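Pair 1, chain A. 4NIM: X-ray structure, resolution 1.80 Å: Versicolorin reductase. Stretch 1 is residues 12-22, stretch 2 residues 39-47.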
# COMPACT_ATOMS: atom_id res chain seq x y z
N GLN A 12 -18.36 0.37 8.82
CA GLN A 12 -17.76 -0.62 7.92
C GLN A 12 -16.50 -1.34 8.48
O GLN A 12 -16.28 -2.50 8.20
CB GLN A 12 -17.44 0.03 6.56
CG GLN A 12 -16.95 -0.97 5.50
CD GLN A 12 -16.49 -0.30 4.21
OE1 GLN A 12 -15.62 0.58 4.22
NE2 GLN A 12 -17.06 -0.73 3.08
N LEU A 13 -15.68 -0.63 9.25
CA LEU A 13 -14.44 -1.20 9.80
C LEU A 13 -14.47 -1.30 11.33
O LEU A 13 -13.43 -1.44 12.00
CB LEU A 13 -13.26 -0.37 9.32
CG LEU A 13 -13.13 -0.38 7.78
CD1 LEU A 13 -12.17 0.70 7.35
CD2 LEU A 13 -12.68 -1.74 7.24
N LYS A 14 -15.69 -1.30 11.89
CA LYS A 14 -15.90 -1.48 13.31
C LYS A 14 -15.12 -2.66 13.84
O LYS A 14 -15.26 -3.77 13.36
CB LYS A 14 -17.39 -1.74 13.61
N GLY A 15 -14.31 -2.44 14.87
CA GLY A 15 -13.64 -3.57 15.52
C GLY A 15 -12.36 -3.99 14.81
O GLY A 15 -11.70 -4.91 15.25
N LYS A 16 -12.01 -3.32 13.73
CA LYS A 16 -10.88 -3.81 12.91
C LYS A 16 -9.63 -3.09 13.35
O LYS A 16 -9.70 -1.90 13.72
CB LYS A 16 -11.12 -3.53 11.43
CG LYS A 16 -12.28 -4.25 10.78
CD LYS A 16 -12.21 -5.76 10.99
CE LYS A 16 -13.24 -6.44 10.11
NZ LYS A 16 -13.62 -7.72 10.77
N ILE A 17 -8.52 -3.82 13.30
CA ILE A 17 -7.18 -3.29 13.55
C ILE A 17 -6.43 -3.27 12.21
O ILE A 17 -6.39 -4.28 11.54
CB ILE A 17 -6.41 -4.21 14.53
CG1 ILE A 17 -7.22 -4.47 15.80
CG2 ILE A 17 -5.05 -3.61 14.90
CD1 ILE A 17 -7.46 -3.24 16.64
N ALA A 18 -5.88 -2.13 11.83
CA ALA A 18 -5.16 -1.98 10.56
C ALA A 18 -3.78 -1.38 10.72
O ALA A 18 -3.55 -0.48 11.51
CB ALA A 18 -5.98 -1.14 9.58
N VAL A 19 -2.85 -1.89 9.91
CA VAL A 19 -1.56 -1.25 9.65
C VAL A 19 -1.69 -0.61 8.28
O VAL A 19 -2.16 -1.26 7.36
CB VAL A 19 -0.44 -2.28 9.61
CG1 VAL A 19 0.84 -1.68 9.00
CG2 VAL A 19 -0.19 -2.84 11.01
N ILE A 20 -1.31 0.66 8.19
CA ILE A 20 -1.29 1.41 6.92
C ILE A 20 0.03 2.13 6.84
O ILE A 20 0.36 2.89 7.76
CB ILE A 20 -2.40 2.47 6.87
CG1 ILE A 20 -3.76 1.84 7.17
CG2 ILE A 20 -2.36 3.23 5.55
CD1 ILE A 20 -4.84 2.83 7.56
N THR A 21 0.84 1.84 5.81
CA THR A 21 2.13 2.47 5.64
C THR A 21 1.95 3.78 4.84
O THR A 21 0.89 4.02 4.28
CB THR A 21 3.13 1.54 4.93
OG1 THR A 21 2.65 1.20 3.61
CG2 THR A 21 3.36 0.25 5.77
N GLY A 22 2.98 4.62 4.83
CA GLY A 22 3.00 5.85 4.05
C GLY A 22 1.96 6.80 4.62
O GLY A 22 1.32 7.56 3.89
N GLY A 39 -14.94 3.63 11.65
CA GLY A 39 -15.07 2.87 12.89
C GLY A 39 -13.91 1.96 13.22
O GLY A 39 -14.04 1.07 14.06
N ALA A 40 -12.78 2.12 12.54
CA ALA A 40 -11.66 1.26 12.88
C ALA A 40 -11.37 1.39 14.37
O ALA A 40 -11.31 2.49 14.90
CB ALA A 40 -10.44 1.60 12.06
N GLN A 41 -11.20 0.26 15.03
CA GLN A 41 -10.79 0.23 16.42
C GLN A 41 -9.36 0.73 16.64
O GLN A 41 -9.11 1.50 17.55
CB GLN A 41 -10.95 -1.19 16.92
CG GLN A 41 -10.82 -1.32 18.43
CD GLN A 41 -11.13 -2.71 18.92
OE1 GLN A 41 -11.91 -3.46 18.32
NE2 GLN A 41 -10.52 -3.08 20.04
N GLY A 42 -8.40 0.27 15.83
CA GLY A 42 -7.01 0.57 16.10
C GLY A 42 -6.25 0.66 14.80
O GLY A 42 -6.52 -0.08 13.91
N LEU A 43 -5.38 1.65 14.71
CA LEU A 43 -4.63 1.93 13.53
C LEU A 43 -3.17 2.07 13.91
O LEU A 43 -2.83 2.72 14.88
CB LEU A 43 -5.13 3.22 12.90
CG LEU A 43 -6.54 3.14 12.33
CD1 LEU A 43 -7.05 4.55 11.99
CD2 LEU A 43 -6.58 2.18 11.12
N VAL A 44 -2.29 1.44 13.12
CA VAL A 44 -0.87 1.63 13.28
C VAL A 44 -0.46 2.36 12.05
O VAL A 44 -0.67 1.86 10.92
CB VAL A 44 -0.11 0.30 13.38
CG1 VAL A 44 1.38 0.54 13.57
CG2 VAL A 44 -0.63 -0.50 14.57
N ILE A 45 0.09 3.54 12.26
CA ILE A 45 0.60 4.36 11.17
C ILE A 45 2.11 4.54 11.30
O ILE A 45 2.70 4.30 12.37
CB ILE A 45 -0.09 5.74 11.09
CG1 ILE A 45 -0.07 6.46 12.45
CG2 ILE A 45 -1.53 5.56 10.60
CD1 ILE A 45 -0.20 7.95 12.31
N CYS A 46 2.75 4.97 10.22
CA CYS A 46 4.21 4.99 10.22
C CYS A 46 4.82 5.83 9.13
O CYS A 46 4.18 6.16 8.12
CB CYS A 46 4.77 3.56 10.11
SG CYS A 46 4.28 2.69 8.59
N GLY A 47 6.08 6.19 9.36
CA GLY A 47 6.80 7.07 8.47
C GLY A 47 8.07 7.63 9.11
O GLY A 47 8.47 7.21 10.18
O HOH W 1 -14.47 -0.47 16.69
O HOH W 2 5.70 4.64 6.02

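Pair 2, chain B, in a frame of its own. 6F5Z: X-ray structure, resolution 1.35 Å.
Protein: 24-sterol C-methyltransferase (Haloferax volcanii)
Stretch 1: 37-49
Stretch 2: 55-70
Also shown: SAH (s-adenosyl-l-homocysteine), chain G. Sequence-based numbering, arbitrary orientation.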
# COMPACT_ATOMS: atom_id res chain seq x y z
N GLU B 37 -1.63 3.89 -13.53
CA GLU B 37 -0.83 4.14 -14.72
C GLU B 37 -1.73 4.99 -15.62
O GLU B 37 -2.95 4.85 -15.61
CB GLU B 37 -0.47 2.86 -15.46
CG GLU B 37 0.47 1.95 -14.68
CD GLU B 37 1.80 2.56 -14.26
OE1 GLU B 37 2.22 3.59 -14.85
OE2 GLU B 37 2.39 2.04 -13.29
N GLU B 38 -1.12 5.92 -16.38
CA GLU B 38 -1.90 6.73 -17.29
C GLU B 38 -2.74 5.83 -18.18
O GLU B 38 -2.24 4.82 -18.73
CB GLU B 38 -0.98 7.58 -18.19
CG GLU B 38 -0.26 8.70 -17.45
CD GLU B 38 1.02 8.34 -16.72
OE1 GLU B 38 1.38 7.14 -16.68
OE2 GLU B 38 1.71 9.27 -16.25
N GLY B 39 -4.03 6.20 -18.32
CA GLY B 39 -4.94 5.44 -19.15
C GLY B 39 -5.76 4.39 -18.41
O GLY B 39 -6.66 3.76 -18.99
N ASP B 40 -5.46 4.14 -17.12
CA ASP B 40 -6.20 3.10 -16.37
C ASP B 40 -7.69 3.35 -16.22
O ASP B 40 -8.14 4.51 -16.24
CB ASP B 40 -5.61 2.93 -14.97
CG ASP B 40 -4.36 2.04 -14.89
OD1 ASP B 40 -3.96 1.46 -15.94
OD2 ASP B 40 -3.73 2.01 -13.80
N THR B 41 -8.44 2.25 -16.07
CA THR B 41 -9.90 2.30 -15.87
C THR B 41 -10.14 2.15 -14.37
O THR B 41 -9.66 1.20 -13.77
CB THR B 41 -10.57 1.16 -16.62
OG1 THR B 41 -10.48 1.40 -18.03
CG2 THR B 41 -12.07 1.02 -16.24
N VAL B 42 -10.88 3.10 -13.79
CA VAL B 42 -11.17 3.08 -12.36
C VAL B 42 -12.68 3.11 -12.14
O VAL B 42 -13.39 3.91 -12.78
CB VAL B 42 -10.46 4.26 -11.63
CG1 VAL B 42 -10.84 4.34 -10.13
CG2 VAL B 42 -8.94 4.14 -11.79
N VAL B 43 -13.16 2.32 -11.18
CA VAL B 43 -14.55 2.33 -10.73
C VAL B 43 -14.56 2.95 -9.32
O VAL B 43 -13.75 2.56 -8.45
CB VAL B 43 -15.17 0.92 -10.73
CG1 VAL B 43 -16.53 0.90 -10.00
CG2 VAL B 43 -15.34 0.43 -12.16
N ASP B 44 -15.43 3.92 -9.13
CA ASP B 44 -15.58 4.61 -7.85
C ASP B 44 -16.95 4.20 -7.28
O ASP B 44 -18.00 4.52 -7.88
CB ASP B 44 -15.54 6.14 -8.12
CG ASP B 44 -15.78 7.05 -6.95
OD1 ASP B 44 -16.00 6.54 -5.83
OD2 ASP B 44 -15.75 8.29 -7.16
N LEU B 45 -16.91 3.38 -6.21
CA LEU B 45 -18.13 2.85 -5.62
C LEU B 45 -18.69 3.78 -4.58
O LEU B 45 -18.04 4.01 -3.56
CB LEU B 45 -17.85 1.49 -5.01
CG LEU B 45 -17.47 0.40 -5.99
CD1 LEU B 45 -17.17 -0.89 -5.22
CD2 LEU B 45 -18.57 0.12 -7.02
N GLY B 46 -19.88 4.35 -4.86
CA GLY B 46 -20.52 5.34 -3.99
C GLY B 46 -19.88 6.69 -4.21
O GLY B 46 -19.46 7.37 -3.28
N THR B 47 -19.85 7.10 -5.47
CA THR B 47 -19.09 8.25 -5.94
C THR B 47 -19.46 9.59 -5.30
O THR B 47 -18.61 10.47 -5.23
CB THR B 47 -19.16 8.30 -7.46
OG1 THR B 47 -18.12 9.14 -7.97
CG2 THR B 47 -20.53 8.71 -7.98
N GLY B 48 -20.72 9.75 -4.85
CA GLY B 48 -21.11 11.03 -4.28
C GLY B 48 -20.96 12.12 -5.33
O GLY B 48 -21.49 11.94 -6.42
N SER B 49 -20.19 13.19 -5.05
CA SER B 49 -20.02 14.28 -6.03
C SER B 49 -19.11 13.89 -7.22
O SER B 49 -18.95 14.69 -8.13
CB SER B 49 -19.42 15.53 -5.38
OG SER B 49 -18.04 15.31 -5.16
N ALA B 55 -10.16 13.89 -9.35
CA ALA B 55 -8.83 14.01 -8.77
C ALA B 55 -7.88 12.99 -9.39
O ALA B 55 -6.73 13.34 -9.71
CB ALA B 55 -8.88 13.79 -7.25
N LEU B 56 -8.36 11.75 -9.63
CA LEU B 56 -7.48 10.76 -10.26
C LEU B 56 -7.15 11.12 -11.69
O LEU B 56 -6.03 10.83 -12.15
CB LEU B 56 -8.09 9.37 -10.17
CG LEU B 56 -8.06 8.74 -8.77
CD1 LEU B 56 -8.90 7.47 -8.72
CD2 LEU B 56 -6.62 8.51 -8.27
N ARG B 57 -8.11 11.70 -12.42
CA ARG B 57 -7.81 12.10 -13.82
C ARG B 57 -6.83 13.28 -13.85
O ARG B 57 -5.83 13.24 -14.57
CB ARG B 57 -9.10 12.46 -14.53
CG ARG B 57 -8.90 12.79 -16.00
CD ARG B 57 -10.26 12.81 -16.69
NE ARG B 57 -10.13 13.23 -18.09
CZ ARG B 57 -10.16 14.51 -18.47
NH1 ARG B 57 -10.34 15.48 -17.58
NH2 ARG B 57 -10.02 14.82 -19.76
N ASP B 58 -7.05 14.25 -12.99
CA ASP B 58 -6.19 15.43 -12.92
C ASP B 58 -4.78 15.17 -12.42
O ASP B 58 -3.83 15.85 -12.86
CB ASP B 58 -6.85 16.52 -12.05
CG ASP B 58 -8.20 17.01 -12.57
OD1 ASP B 58 -8.47 16.83 -13.80
OD2 ASP B 58 -9.01 17.52 -11.75
N THR B 59 -4.59 14.22 -11.49
CA THR B 59 -3.28 13.99 -10.87
C THR B 59 -2.56 12.73 -11.33
O THR B 59 -1.35 12.62 -11.14
CB THR B 59 -3.37 13.95 -9.33
OG1 THR B 59 -4.17 12.82 -8.94
CG2 THR B 59 -3.91 15.26 -8.74
N LYS B 60 -3.31 11.75 -11.85
CA LYS B 60 -2.69 10.49 -12.23
C LYS B 60 -2.99 10.08 -13.68
O LYS B 60 -2.39 9.13 -14.18
CB LYS B 60 -3.05 9.38 -11.23
CG LYS B 60 -2.28 9.61 -9.92
CD LYS B 60 -2.42 8.47 -8.95
CE LYS B 60 -1.84 8.75 -7.59
NZ LYS B 60 -0.35 8.85 -7.56
N GLY B 61 -3.85 10.83 -14.35
CA GLY B 61 -4.18 10.59 -15.76
C GLY B 61 -4.93 9.31 -16.06
O GLY B 61 -4.70 8.68 -17.09
N ILE B 62 -5.87 8.90 -15.20
CA ILE B 62 -6.69 7.75 -15.53
C ILE B 62 -7.38 8.03 -16.86
O ILE B 62 -7.61 9.19 -17.23
CB ILE B 62 -7.72 7.40 -14.43
CG1 ILE B 62 -8.73 8.52 -14.17
CG2 ILE B 62 -6.99 7.02 -13.15
CD1 ILE B 62 -9.99 8.03 -13.36
N GLY B 63 -7.65 6.95 -17.58
CA GLY B 63 -8.24 7.07 -18.91
C GLY B 63 -9.73 6.98 -18.96
O GLY B 63 -10.36 7.58 -19.85
N ARG B 64 -10.30 6.12 -18.10
CA ARG B 64 -11.75 5.90 -18.07
C ARG B 64 -12.17 5.81 -16.63
O ARG B 64 -11.47 5.19 -15.83
CB ARG B 64 -12.13 4.59 -18.76
CG ARG B 64 -11.43 4.42 -20.10
CD ARG B 64 -12.06 3.44 -21.03
NE ARG B 64 -12.29 2.12 -20.43
CZ ARG B 64 -13.13 1.25 -20.98
NH1 ARG B 64 -13.32 0.07 -20.43
NH2 ARG B 64 -13.79 1.57 -22.08
N GLY B 65 -13.27 6.45 -16.30
CA GLY B 65 -13.75 6.37 -14.93
C GLY B 65 -15.22 6.12 -14.89
O GLY B 65 -15.95 6.61 -15.79
N PHE B 66 -15.66 5.29 -13.91
CA PHE B 66 -17.08 5.01 -13.74
C PHE B 66 -17.44 5.30 -12.30
O PHE B 66 -16.88 4.65 -11.41
CB PHE B 66 -17.42 3.54 -14.03
CG PHE B 66 -17.13 3.09 -15.43
CD1 PHE B 66 -15.83 2.73 -15.80
CD2 PHE B 66 -18.13 3.03 -16.38
CE1 PHE B 66 -15.55 2.35 -17.11
CE2 PHE B 66 -17.85 2.61 -17.69
CZ PHE B 66 -16.56 2.29 -18.05
N GLY B 67 -18.33 6.26 -12.08
CA GLY B 67 -18.79 6.62 -10.75
C GLY B 67 -20.16 6.01 -10.54
O GLY B 67 -21.14 6.43 -11.18
N LEU B 68 -20.22 4.98 -9.71
CA LEU B 68 -21.44 4.22 -9.46
C LEU B 68 -22.08 4.74 -8.15
O LEU B 68 -21.37 4.95 -7.16
CB LEU B 68 -21.11 2.71 -9.36
CG LEU B 68 -22.30 1.77 -9.04
CD1 LEU B 68 -22.11 0.44 -9.70
CD2 LEU B 68 -22.43 1.50 -7.50
N ASP B 69 -23.41 4.94 -8.15
CA ASP B 69 -24.08 5.39 -6.94
C ASP B 69 -25.51 4.88 -6.99
O ASP B 69 -26.09 4.73 -8.06
CB ASP B 69 -24.04 6.91 -6.79
CG ASP B 69 -24.14 7.31 -5.35
OD1 ASP B 69 -25.28 7.32 -4.80
OD2 ASP B 69 -23.09 7.58 -4.74
N GLY B 70 -26.05 4.55 -5.84
CA GLY B 70 -27.43 4.07 -5.78
C GLY B 70 -28.45 5.21 -5.78
O GLY B 70 -29.66 4.95 -5.83
N SAH G . -17.55 8.85 -1.82
CA SAH G . -18.28 10.11 -1.56
CB SAH G . -19.74 9.91 -1.01
CG SAH G . -19.78 9.24 0.36
SD SAH G . -21.50 9.07 0.95
C SAH G . -17.50 11.05 -0.60
O SAH G . -16.35 10.58 -0.20
OXT SAH G . -17.94 12.12 -0.25
C5' SAH G . -21.94 7.39 0.46
C4' SAH G . -22.32 7.26 -1.01
O4' SAH G . -22.53 5.85 -1.29
C3' SAH G . -23.65 7.98 -1.31
O3' SAH G . -23.56 8.83 -2.45
C2' SAH G . -24.66 6.83 -1.40
O2' SAH G . -25.78 7.07 -2.24
C1' SAH G . -23.80 5.68 -1.91
N9 SAH G . -24.29 4.34 -1.54
C8 SAH G . -24.56 3.88 -0.28
N7 SAH G . -24.94 2.63 -0.24
C5 SAH G . -24.91 2.23 -1.57
C6 SAH G . -25.21 1.01 -2.21
N6 SAH G . -25.65 -0.08 -1.56
N1 SAH G . -25.09 0.95 -3.56
C2 SAH G . -24.71 2.06 -4.22
N3 SAH G . -24.40 3.26 -3.73
C4 SAH G . -24.52 3.28 -2.38
O HOH W 3 -11.40 -1.39 -18.97

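Pair 1 and pair 2 each join two parallel strands, the first of them entered through a type II turn. Fourteen central residues superpose with an RMSD of 0.6 Å on N, CA and C. The strand axes approach to 4.8 Å at 13° in pair 1 and to 4.7 Å at 14° in pair 2, so spacing and direction agree closely.

The hydrogen-bond ladder confirms the register. In pair 1, Gly A42 N donates to Lys A16 O (3.3 Å), Ala A18 N to Gly A42 O (3.0 Å), Val A44 N to Ala A18 O (2.8 Å) and Ile A20 N to Val A44 O (3.1 Å). The matched rungs of pair 2 run from Arg B64 N to Asp B40 O (3.3 Å), Val B42 N to Arg B64 O (3.0 Å), Phe B66 N to Val B42 O (2.9 Å) and Asp B44 N to Phe B66 O (2.8 Å). Pair 2 continues the ladder, with Leu B68 N bonded to Asp B44 O at 2.9 Å and Gly B46 N to Leu B68 O at 2.8 Å.

At the turns, Gly A15 matches Gly B39; phi values of 83° and 94° place both where a CB would jam against the preceding carbonyl. The link across differs: Gly B39 N bonds directly to Gly B61 O (2.8 Å), whereas water 1 joins Gly A15 N (2.7 Å) to Gly A39 O (3.1 Å).

Different side chains fill the common frame. Ile A17 matches Thr B41, and Gly A42 matches Arg B64. In pair 1 the isoleucine occupies the space over the glycine: an ideal CB on Gly A42 would lie 3.0 Å from Ile A17 CD1, a clash. Pair 2 instead sets a polar contact there, Arg B64 NE donating to Thr B41 OG1 at 3.1 Å.

On the other face, Ala A18 matches Val B42 and Leu A43 matches Gly B65. Leu A43 CD2 reaches Ala A18 CB at 3.7 Å; Gly B65 has no side chain to offer Val B42, and Val B42 CG2 instead packs on Ile B62 CG2 (3.7 Å) and Val B42 CG1 on Leu B56 CD1 (3.9 Å). Val A19 and Val B43 match, both valine and both t, but face different partners: Val A19 CG2 lies 3.9 Å from Val A44 CB, and Val B43 CG2 lies 4.2 Å from Phe B66 CB.

The far ends diverge. Gly A22 matches Gly B46, but where Gly B46 N bonds directly to Leu B68 O, Gly A22 N lies 3.8 Å from Cys A46 O and water 2 joins them, its O 3.0 Å from Gly A22 N and 3.0 Å from Cys A46 O, the latter bond weak. Gly B46 O accepts from SAH N at 2.8 Å; an ideal CB on Gly B46 would clash with SAH O4' at 2.6 Å.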